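Local structure of protein of unknown function with a Fic domain (Bacteroides thetaiotaomicron VPI-5482, 3CUC) at residues A[30-35]-A[79-84]; A[54-59]-A[72-77]; A[98-103]-A[204-209]. The protein is of unknown function but contains a Fic domain and folds as a single, largely helical chain. All blocks are in the same frame, centred on the assembly; numbering follows the deposited sequence. Where two conformers were deposited one is given.

Interaction 1: A[30-35]-A[79-84]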
loop_
_atom_site.group_PDB
_atom_site.type_symbol
_atom_site.label_atom_id
_atom_site.label_comp_id
_atom_site.label_asym_id
_atom_site.label_seq_id
_atom_site.Cartn_x
_atom_site.Cartn_y
_atom_site.Cartn_z
ATOM N N ASP A 30 -5.567 11.600 11.617
ATOM C CA ASP A 30 -5.940 10.644 12.661
ATOM C C ASP A 30 -6.847 9.549 12.099
ATOM O O ASP A 30 -6.564 8.363 12.271
ATOM C CB ASP A 30 -6.623 11.346 13.839
ATOM C CG ASP A 30 -5.641 12.106 14.735
ATOM O OD1 ASP A 30 -4.410 11.930 14.608
ATOM O OD2 ASP A 30 -6.105 12.887 15.587
ATOM N N LYS A 31 -7.910 9.942 11.399
ATOM C CA LYS A 31 -8.826 8.971 10.808
ATOM C C LYS A 31 -8.107 8.046 9.831
ATOM O O LYS A 31 -8.349 6.836 9.827
ATOM C CB LYS A 31 -9.999 9.645 10.090
ATOM C CG LYS A 31 -11.184 8.685 9.892
ATOM C CD LYS A 31 -12.112 9.086 8.741
ATOM C CE LYS A 31 -13.219 8.034 8.515
ATOM N NZ LYS A 31 -14.071 7.815 9.726
ATOM N N PHE A 32 -7.228 8.603 9.001
ATOM C CA PHE A 32 -6.536 7.786 8.015
ATOM C C PHE A 32 -5.609 6.756 8.675
ATOM O O PHE A 32 -5.630 5.573 8.316
ATOM C CB PHE A 32 -5.745 8.637 7.025
ATOM C CG PHE A 32 -4.859 7.820 6.148
ATOM C CD1 PHE A 32 -5.375 7.166 5.048
ATOM C CD2 PHE A 32 -3.526 7.643 6.468
ATOM C CE1 PHE A 32 -4.568 6.385 4.255
ATOM C CE2 PHE A 32 -2.712 6.858 5.687
ATOM C CZ PHE A 32 -3.232 6.225 4.579
ATOM N N LYS A 33 -4.798 7.210 9.627
ATOM C CA LYS A 33 -3.880 6.331 10.362
ATOM C C LYS A 33 -4.626 5.131 10.934
ATOM O O LYS A 33 -4.182 3.979 10.857
ATOM C CB LYS A 33 -3.215 7.093 11.514
ATOM C CG LYS A 33 -1.997 6.394 12.105
ATOM C CD LYS A 33 -1.274 7.272 13.133
ATOM C CE LYS A 33 -2.021 7.301 14.469
ATOM N NZ LYS A 33 -1.239 7.978 15.541
ATOM N N LEU A 34 -5.779 5.432 11.505
ATOM C CA LEU A 34 -6.615 4.430 12.114
ATOM C C LEU A 34 -7.085 3.421 11.060
ATOM O O LEU A 34 -6.840 2.214 11.163
ATOM C CB LEU A 34 -7.824 5.122 12.748
ATOM C CG LEU A 34 -8.376 4.536 14.034
ATOM C CD1 LEU A 34 -8.573 3.021 13.911
ATOM C CD2 LEU A 34 -7.438 4.918 15.185
ATOM N N GLU A 35 -7.742 3.936 10.027
ATOM C CA GLU A 35 -8.395 3.084 9.045
ATOM C C GLU A 35 -7.418 2.316 8.169
ATOM O O GLU A 35 -7.688 1.173 7.791
ATOM C CB GLU A 35 -9.341 3.913 8.178
ATOM C CG GLU A 35 -10.508 4.487 8.979
ATOM C CD GLU A 35 -11.830 4.421 8.239
ATOM O OE1 GLU A 35 -11.841 4.632 7.004
ATOM O OE2 GLU A 35 -12.859 4.150 8.899
ATOM N N VAL A 79 4.535 2.188 12.376
ATOM C CA VAL A 79 5.899 2.701 12.242
ATOM C C VAL A 79 6.256 2.688 10.756
ATOM O O VAL A 79 6.878 3.618 10.251
ATOM C CB VAL A 79 6.928 1.875 13.075
ATOM C CG1 VAL A 79 8.353 2.303 12.757
ATOM C CG2 VAL A 79 6.645 2.016 14.572
ATOM N N GLY A 80 5.832 1.636 10.060
ATOM C CA GLY A 80 5.987 1.556 8.614
ATOM C C GLY A 80 5.327 2.711 7.886
ATOM O O GLY A 80 5.915 3.276 6.973
ATOM N N LEU A 81 4.104 3.059 8.281
ATOM C CA LEU A 81 3.400 4.196 7.666
ATOM C C LEU A 81 4.209 5.479 7.858
ATOM O O LEU A 81 4.462 6.207 6.904
ATOM C CB LEU A 81 1.985 4.365 8.243
ATOM C CG LEU A 81 1.205 5.633 7.850
ATOM C CD1 LEU A 81 1.063 5.720 6.340
ATOM C CD2 LEU A 81 -0.168 5.690 8.532
ATOM N N GLU A 82 4.641 5.732 9.087
ATOM C CA GLU A 82 5.507 6.876 9.368
ATOM C C GLU A 82 6.746 6.886 8.469
ATOM O O GLU A 82 7.134 7.937 7.960
ATOM C CB GLU A 82 5.912 6.911 10.851
ATOM C CG GLU A 82 4.856 7.524 11.766
ATOM C CD GLU A 82 4.363 8.877 11.267
ATOM O OE1 GLU A 82 5.206 9.709 10.856
ATOM O OE2 GLU A 82 3.134 9.102 11.275
HETATM N N MSE A 83 7.345 5.713 8.267
HETATM C CA MSE A 83 8.511 5.583 7.401
HETATM C C MSE A 83 8.209 6.027 5.978
HETATM O O MSE A 83 8.960 6.815 5.424
HETATM C CB MSE A 83 9.050 4.147 7.394
HETATM C CG MSE A 83 9.914 3.815 8.597
HETATM SE SE MSE A 83 10.349 1.951 8.642
HETATM C CE MSE A 83 11.192 1.759 6.887
ATOM N N ILE A 84 7.126 5.535 5.383
ATOM C CA ILE A 84 6.848 5.889 3.989
ATOM C C ILE A 84 6.503 7.371 3.848
ATOM O O ILE A 84 6.838 7.979 2.836
ATOM C CB ILE A 84 5.755 5.016 3.314
ATOM C CG1 ILE A 84 4.405 5.171 4.012
ATOM C CG2 ILE A 84 6.188 3.547 3.266
ATOM C CD1 ILE A 84 3.227 4.880 3.107
#
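The F32 ring meets L81 at one edge. L81 CD1 sits in the plane of the ring, 4.0 Å from F32 CE2. The other methyl, L81 CD2, is equally close to F32 CE2 but comes in obliquely. Both methyls of L81 thus meet the same ring carbon. F32 also meets the ring of F36, one turn further on, with the two planes about 10° apart, and is touched by M218 and V220 of a nearby loop. The ring reaches L81 because CG is anti to the backbone N (chi1 171°), which carries its far end nearer to the other helix. The contact joins helix 22-42 to helix 68-89 in the helical core of this Fic protein. N208 of helix 199-213 also packs on F32, and L205 and N208 of that helix pack on I84. K33 adds an aliphatic contact beside the ring. K33 CG lies 4.1 Å from L81 CD2, so this methyl is shared between a phenyl corner and a lysine chain. Beyond CG the lysine bends at chi3 (77°). K33 NZ stays 6.2 Å from E82 OE2, too far for a salt bridge, though the opposite charges may attract weakly. E82 OE2 pairs instead with K85 NZ. The backbones come nearest at K33 and L81, with CA atoms 8.1 Å apart.

Interaction 2: A[54-59]-A[72-77]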
loop_
_atom_site.group_PDB
_atom_site.type_symbol
_atom_site.label_atom_id
_atom_site.label_comp_id
_atom_site.label_asym_id
_atom_site.label_seq_id
_atom_site.Cartn_x
_atom_site.Cartn_y
_atom_site.Cartn_z
ATOM N N LYS A 54 -7.891 1.112 17.713
ATOM C CA LYS A 54 -7.982 2.550 18.009
ATOM C C LYS A 54 -7.329 2.905 19.338
ATOM O O LYS A 54 -6.502 3.807 19.401
ATOM C CB LYS A 54 -9.445 2.984 18.055
ATOM C CG LYS A 54 -9.666 4.472 18.333
ATOM C CD LYS A 54 -11.166 4.814 18.360
ATOM C CE LYS A 54 -11.472 6.167 17.699
ATOM N NZ LYS A 54 -12.902 6.262 17.268
ATOM N N LEU A 55 -7.710 2.192 20.395
ATOM C CA LEU A 55 -7.109 2.385 21.713
ATOM C C LEU A 55 -5.593 2.113 21.744
ATOM O O LEU A 55 -4.890 2.635 22.615
ATOM C CB LEU A 55 -7.820 1.520 22.759
ATOM C CG LEU A 55 -9.229 1.979 23.154
ATOM C CD1 LEU A 55 -9.955 0.921 23.977
ATOM C CD2 LEU A 55 -9.168 3.293 23.918
ATOM N N LEU A 56 -5.088 1.300 20.814
ATOM C CA LEU A 56 -3.644 1.122 20.670
ATOM C C LEU A 56 -2.986 2.364 20.063
ATOM O O LEU A 56 -2.057 2.921 20.636
ATOM C CB LEU A 56 -3.306 -0.101 19.810
ATOM C CG LEU A 56 -1.805 -0.287 19.514
ATOM C CD1 LEU A 56 -1.074 -0.825 20.734
ATOM C CD2 LEU A 56 -1.575 -1.190 18.314
ATOM N N LEU A 57 -3.455 2.780 18.895
ATOM C CA LEU A 57 -2.801 3.861 18.158
ATOM C C LEU A 57 -2.998 5.260 18.750
ATOM O O LEU A 57 -2.139 6.112 18.568
ATOM C CB LEU A 57 -3.274 3.862 16.710
ATOM C CG LEU A 57 -2.806 2.663 15.894
ATOM C CD1 LEU A 57 -3.536 2.622 14.562
ATOM C CD2 LEU A 57 -1.294 2.746 15.706
HETATM N N MSE A 58 -4.117 5.486 19.442
HETATM C CA MSE A 58 -4.397 6.798 20.012
HETATM C C MSE A 58 -3.934 6.915 21.453
HETATM O O MSE A 58 -3.578 7.995 21.884
HETATM C CB MSE A 58 -5.889 7.116 19.911
HETATM C CG MSE A 58 -6.398 7.211 18.469
HETATM SE SE MSE A 58 -5.525 8.592 17.374
HETATM C CE MSE A 58 -5.913 10.214 18.525
ATOM N N PHE A 59 -3.933 5.814 22.194
ATOM C CA PHE A 59 -3.567 5.846 23.615
ATOM C C PHE A 59 -2.491 4.849 24.051
ATOM O O PHE A 59 -2.083 4.866 25.205
ATOM C CB PHE A 59 -4.816 5.593 24.472
ATOM C CG PHE A 59 -5.879 6.646 24.326
ATOM C CD1 PHE A 59 -6.751 6.620 23.242
ATOM C CD2 PHE A 59 -6.016 7.653 25.277
ATOM C CE1 PHE A 59 -7.735 7.589 23.092
ATOM C CE2 PHE A 59 -6.997 8.622 25.142
ATOM C CZ PHE A 59 -7.862 8.591 24.045
ATOM N N GLU A 72 1.751 -6.051 18.345
ATOM C CA GLU A 72 3.066 -5.696 17.830
ATOM C C GLU A 72 3.026 -5.428 16.328
ATOM O O GLU A 72 3.576 -4.422 15.910
ATOM C CB GLU A 72 4.125 -6.758 18.141
ATOM C CG GLU A 72 4.240 -7.215 19.603
ATOM C CD GLU A 72 4.871 -6.195 20.532
ATOM O OE1 GLU A 72 4.930 -4.997 20.172
ATOM O OE2 GLU A 72 5.306 -6.609 21.640
ATOM N N GLU A 73 2.390 -6.295 15.520
ATOM C CA GLU A 73 2.371 -6.098 14.064
ATOM C C GLU A 73 1.602 -4.829 13.713
ATOM O O GLU A 73 2.006 -4.074 12.832
ATOM C CB GLU A 73 1.784 -7.305 13.312
ATOM C CG GLU A 73 2.732 -8.486 13.190
ATOM C CD GLU A 73 2.268 -9.520 12.180
ATOM O OE1 GLU A 73 1.327 -9.242 11.405
ATOM O OE2 GLU A 73 2.856 -10.622 12.161
HETATM N N MSE A 74 0.492 -4.607 14.407
HETATM C CA MSE A 74 -0.323 -3.421 14.196
HETATM C C MSE A 74 0.505 -2.199 14.502
HETATM O O MSE A 74 0.516 -1.247 13.743
HETATM C CB MSE A 74 -1.571 -3.453 15.081
HETATM C CG MSE A 74 -2.574 -2.342 14.811
HETATM SE SE MSE A 74 -3.361 -2.463 13.055
HETATM C CE MSE A 74 -4.689 -3.790 13.415
ATOM N N LYS A 75 1.227 -2.234 15.610
ATOM C CA LYS A 75 2.112 -1.126 15.993
ATOM C C LYS A 75 3.270 -0.935 15.005
ATOM O O LYS A 75 3.624 0.188 14.668
ATOM C CB LYS A 75 2.687 -1.388 17.388
ATOM C CG LYS A 75 3.492 -0.237 18.011
ATOM C CD LYS A 75 4.353 -0.761 19.163
ATOM C CE LYS A 75 4.835 0.353 20.094
ATOM N NZ LYS A 75 5.644 -0.203 21.224
ATOM N N ALA A 76 3.862 -2.039 14.557
ATOM C CA ALA A 76 5.007 -1.999 13.649
ATOM C C ALA A 76 4.585 -1.453 12.283
ATOM O O ALA A 76 5.316 -0.678 11.665
ATOM C CB ALA A 76 5.619 -3.382 13.506
ATOM N N HIS A 77 3.402 -1.857 11.823
ATOM C CA HIS A 77 2.844 -1.346 10.579
ATOM C C HIS A 77 2.656 0.166 10.630
ATOM O O HIS A 77 2.848 0.854 9.629
ATOM C CB HIS A 77 1.509 -2.020 10.271
ATOM C CG HIS A 77 0.939 -1.635 8.947
ATOM N ND1 HIS A 77 0.138 -0.528 8.782
ATOM C CD2 HIS A 77 1.061 -2.202 7.724
ATOM C CE1 HIS A 77 -0.217 -0.433 7.513
ATOM N NE2 HIS A 77 0.329 -1.437 6.849
#
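L56 lays one methyl against the base of the M74 side chain. L56 CD2 is 3.8 Å from M74 CG and 3.9 Å from M74 CB, so it covers the first two carbons of the chain and not the selenium. The two side chains cross obliquely. L56 has CG anti to its own N (chi1 175°), and this sends the isopropyl group out toward helix 68-89. M74 is a selenomethionine bent at chi2 and again at chi3. The M74 side chain also touches N41 of helix 22-42 and N46 and L48 of the loop after it. The same L56 methyl reaches the backbone, where L56 CD2 lies 4.0 Å from K75 N. L56 CD2 also passes 4.4 Å from K75 CB, while the lysine end leads away. The patch is apolar and only partly buried. Y71 touches L56 on the turn before. Other residues of helix 68-89 are held by polar links: E73 makes salt bridges to R201 and K69, and H77 ND1 is hydrogen-bonded to N37 OD1. The arrangement is that of two successive helices, 50-59 and 68-89, joined by a short connection and packed through a leucine, within the helical fold of this Fic protein.

Interaction 3: A[98-103]-A[204-209]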
loop_
_atom_site.group_PDB
_atom_site.type_symbol
_atom_site.label_atom_id
_atom_site.label_comp_id
_atom_site.label_asym_id
_atom_site.label_seq_id
_atom_site.Cartn_x
_atom_site.Cartn_y
_atom_site.Cartn_z
ATOM N N SER A 98 16.843 -1.086 -0.440
ATOM C CA SER A 98 17.136 -1.108 0.995
ATOM C C SER A 98 16.001 -0.531 1.829
ATOM O O SER A 98 15.748 -1.010 2.934
ATOM C CB SER A 98 18.440 -0.378 1.307
ATOM O OG SER A 98 18.571 0.785 0.514
ATOM N N PHE A 99 15.310 0.483 1.308
ATOM C CA PHE A 99 14.152 1.033 2.013
ATOM C C PHE A 99 13.038 -0.005 2.106
ATOM O O PHE A 99 12.418 -0.150 3.160
ATOM C CB PHE A 99 13.621 2.307 1.343
ATOM C CG PHE A 99 12.353 2.839 1.976
ATOM C CD1 PHE A 99 12.396 3.466 3.217
ATOM C CD2 PHE A 99 11.121 2.695 1.340
ATOM C CE1 PHE A 99 11.235 3.946 3.811
ATOM C CE2 PHE A 99 9.955 3.168 1.928
ATOM C CZ PHE A 99 10.011 3.799 3.162
ATOM N N ILE A 100 12.798 -0.726 1.012
ATOM C CA ILE A 100 11.732 -1.726 0.965
ATOM C C ILE A 100 12.039 -2.872 1.924
ATOM O O ILE A 100 11.149 -3.377 2.610
ATOM C CB ILE A 100 11.527 -2.278 -0.462
ATOM C CG1 ILE A 100 11.084 -1.163 -1.412
ATOM C CG2 ILE A 100 10.470 -3.373 -0.461
ATOM C CD1 ILE A 100 11.101 -1.561 -2.867
ATOM N N ARG A 101 13.309 -3.258 1.975
ATOM C CA ARG A 101 13.765 -4.314 2.872
ATOM C C ARG A 101 13.604 -3.886 4.331
ATOM O O ARG A 101 13.125 -4.656 5.158
ATOM C CB ARG A 101 15.225 -4.676 2.574
ATOM C CG ARG A 101 15.458 -5.240 1.164
ATOM C CD ARG A 101 16.916 -5.101 0.716
ATOM N NE ARG A 101 17.717 -6.190 1.258
ATOM C CZ ARG A 101 17.873 -7.380 0.682
ATOM N NH1 ARG A 101 17.304 -7.653 -0.483
ATOM N NH2 ARG A 101 18.611 -8.307 1.277
ATOM N N GLU A 102 13.988 -2.651 4.637
ATOM C CA GLU A 102 13.819 -2.102 5.981
ATOM C C GLU A 102 12.336 -2.028 6.359
ATOM O O GLU A 102 11.970 -2.181 7.525
ATOM C CB GLU A 102 14.457 -0.709 6.076
ATOM C CG GLU A 102 14.500 -0.120 7.487
ATOM C CD GLU A 102 15.350 -0.941 8.445
ATOM O OE1 GLU A 102 16.559 -1.094 8.181
ATOM O OE2 GLU A 102 14.814 -1.433 9.464
ATOM N N LEU A 103 11.493 -1.792 5.361
ATOM C CA LEU A 103 10.048 -1.749 5.556
ATOM C C LEU A 103 9.533 -3.117 5.991
ATOM O O LEU A 103 8.743 -3.221 6.927
ATOM C CB LEU A 103 9.353 -1.307 4.262
ATOM C CG LEU A 103 8.038 -0.527 4.362
ATOM C CD1 LEU A 103 8.134 0.653 5.332
ATOM C CD2 LEU A 103 7.637 -0.045 2.978
ATOM N N ARG A 204 0.625 -2.135 -0.494
ATOM C CA ARG A 204 -0.299 -1.063 -0.158
ATOM C C ARG A 204 0.418 0.130 0.452
ATOM O O ARG A 204 0.005 1.276 0.256
ATOM C CB ARG A 204 -1.398 -1.577 0.767
ATOM C CG ARG A 204 -2.400 -2.469 0.039
ATOM C CD ARG A 204 -3.561 -2.872 0.930
ATOM N NE ARG A 204 -3.120 -3.786 1.987
ATOM C CZ ARG A 204 -2.933 -5.100 1.842
ATOM N NH1 ARG A 204 -3.152 -5.705 0.681
ATOM N NH2 ARG A 204 -2.524 -5.815 2.872
ATOM N N LEU A 205 1.496 -0.139 1.179
ATOM C CA LEU A 205 2.358 0.929 1.686
ATOM C C LEU A 205 3.034 1.678 0.538
ATOM O O LEU A 205 3.152 2.895 0.581
ATOM C CB LEU A 205 3.408 0.374 2.665
ATOM C CG LEU A 205 2.924 0.152 4.103
ATOM C CD1 LEU A 205 3.889 -0.736 4.867
ATOM C CD2 LEU A 205 2.732 1.481 4.824
ATOM N N LEU A 206 3.471 0.945 -0.482
ATOM C CA LEU A 206 4.131 1.550 -1.637
ATOM C C LEU A 206 3.164 2.429 -2.432
ATOM O O LEU A 206 3.571 3.454 -2.974
ATOM C CB LEU A 206 4.766 0.480 -2.542
ATOM C CG LEU A 206 5.990 -0.255 -1.982
ATOM C CD1 LEU A 206 6.337 -1.451 -2.850
ATOM C CD2 LEU A 206 7.195 0.682 -1.842
ATOM N N VAL A 207 1.890 2.045 -2.491
ATOM C CA VAL A 207 0.889 2.877 -3.152
ATOM C C VAL A 207 0.843 4.221 -2.457
ATOM O O VAL A 207 0.964 5.267 -3.093
ATOM C CB VAL A 207 -0.522 2.265 -3.101
ATOM C CG1 VAL A 207 -1.572 3.316 -3.455
ATOM C CG2 VAL A 207 -0.619 1.068 -4.027
ATOM N N ASN A 208 0.684 4.187 -1.141
ATOM C CA ASN A 208 0.559 5.414 -0.376
ATOM C C ASN A 208 1.857 6.210 -0.313
ATOM O O ASN A 208 1.828 7.427 -0.099
ATOM C CB ASN A 208 -0.007 5.122 1.013
ATOM C CG ASN A 208 -1.494 4.791 0.972
ATOM O OD1 ASN A 208 -2.222 5.243 0.085
ATOM N ND2 ASN A 208 -1.950 4.003 1.933
ATOM N N PHE A 209 2.986 5.537 -0.532
ATOM C CA PHE A 209 4.260 6.232 -0.695
ATOM C C PHE A 209 4.196 7.130 -1.923
ATOM O O PHE A 209 4.537 8.307 -1.862
ATOM C CB PHE A 209 5.412 5.235 -0.820
ATOM C CG PHE A 209 6.697 5.837 -1.325
ATOM C CD1 PHE A 209 7.591 6.445 -0.452
ATOM C CD2 PHE A 209 7.025 5.772 -2.672
ATOM C CE1 PHE A 209 8.787 6.988 -0.915
ATOM C CE2 PHE A 209 8.212 6.314 -3.141
ATOM C CZ PHE A 209 9.097 6.923 -2.257
#
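L103 and L205 meet at a slant, branch point to methyl, with L103 CG 4.2 Å from L205 CD1. They join helix 97-107 to helix 199-213, two helices of the Fic domain. The second helix begins within the sequence HPFEDGNGR, which matches the Fic signature motif. On L205, CG is anti to the carbonyl carbon and beside the backbone N (chi1 -82°), and CD1 extends from there toward L103. The second pair is I100 with L206. Here neither CB is aimed straight at the facing helix, and the contact is made further along the side chains. I100 CG1, a mid-chain carbon, comes to 4.3 Å from L206 CD2, a terminal methyl. The CA atoms of I100 and L206 are 8.7 Å apart. All four main residues are buried. F195, from the signature sequence, touches I100, and L185 and Y189 of helix 178-192 pack on L206. M83 touches L103. R204 lies outside this apolar patch. R204 NE and NH1 are hydrogen-bonded to S40 OG and Y229 OH, and R204 NH2 forms a salt bridge with E44 OE2.

In the fold
Interactions 1 and 2 share helix 68-89, with centres 10 Å apart. Their other helices, 22-42 and 50-59, follow each other in the chain and touch: L34 CD2 is 3.7 Å from K54 CA. Interaction 3 lies deeper, its centre about 8 Å from that of the chain. It meets interaction 1 at several points, among them M83 CE 3.6 Å from L103 CD1 and F32 CZ 3.7 Å from N208 ND2. Its link to interaction 2 is thinner, through H77 NE2 and L205 CG at 4.1 Å. Helix 22-42 leads to E44, paired with R204 of interaction 3. This resembles the inhibitory-motif glutamate that pairs with the second signature arginine in Fic relatives.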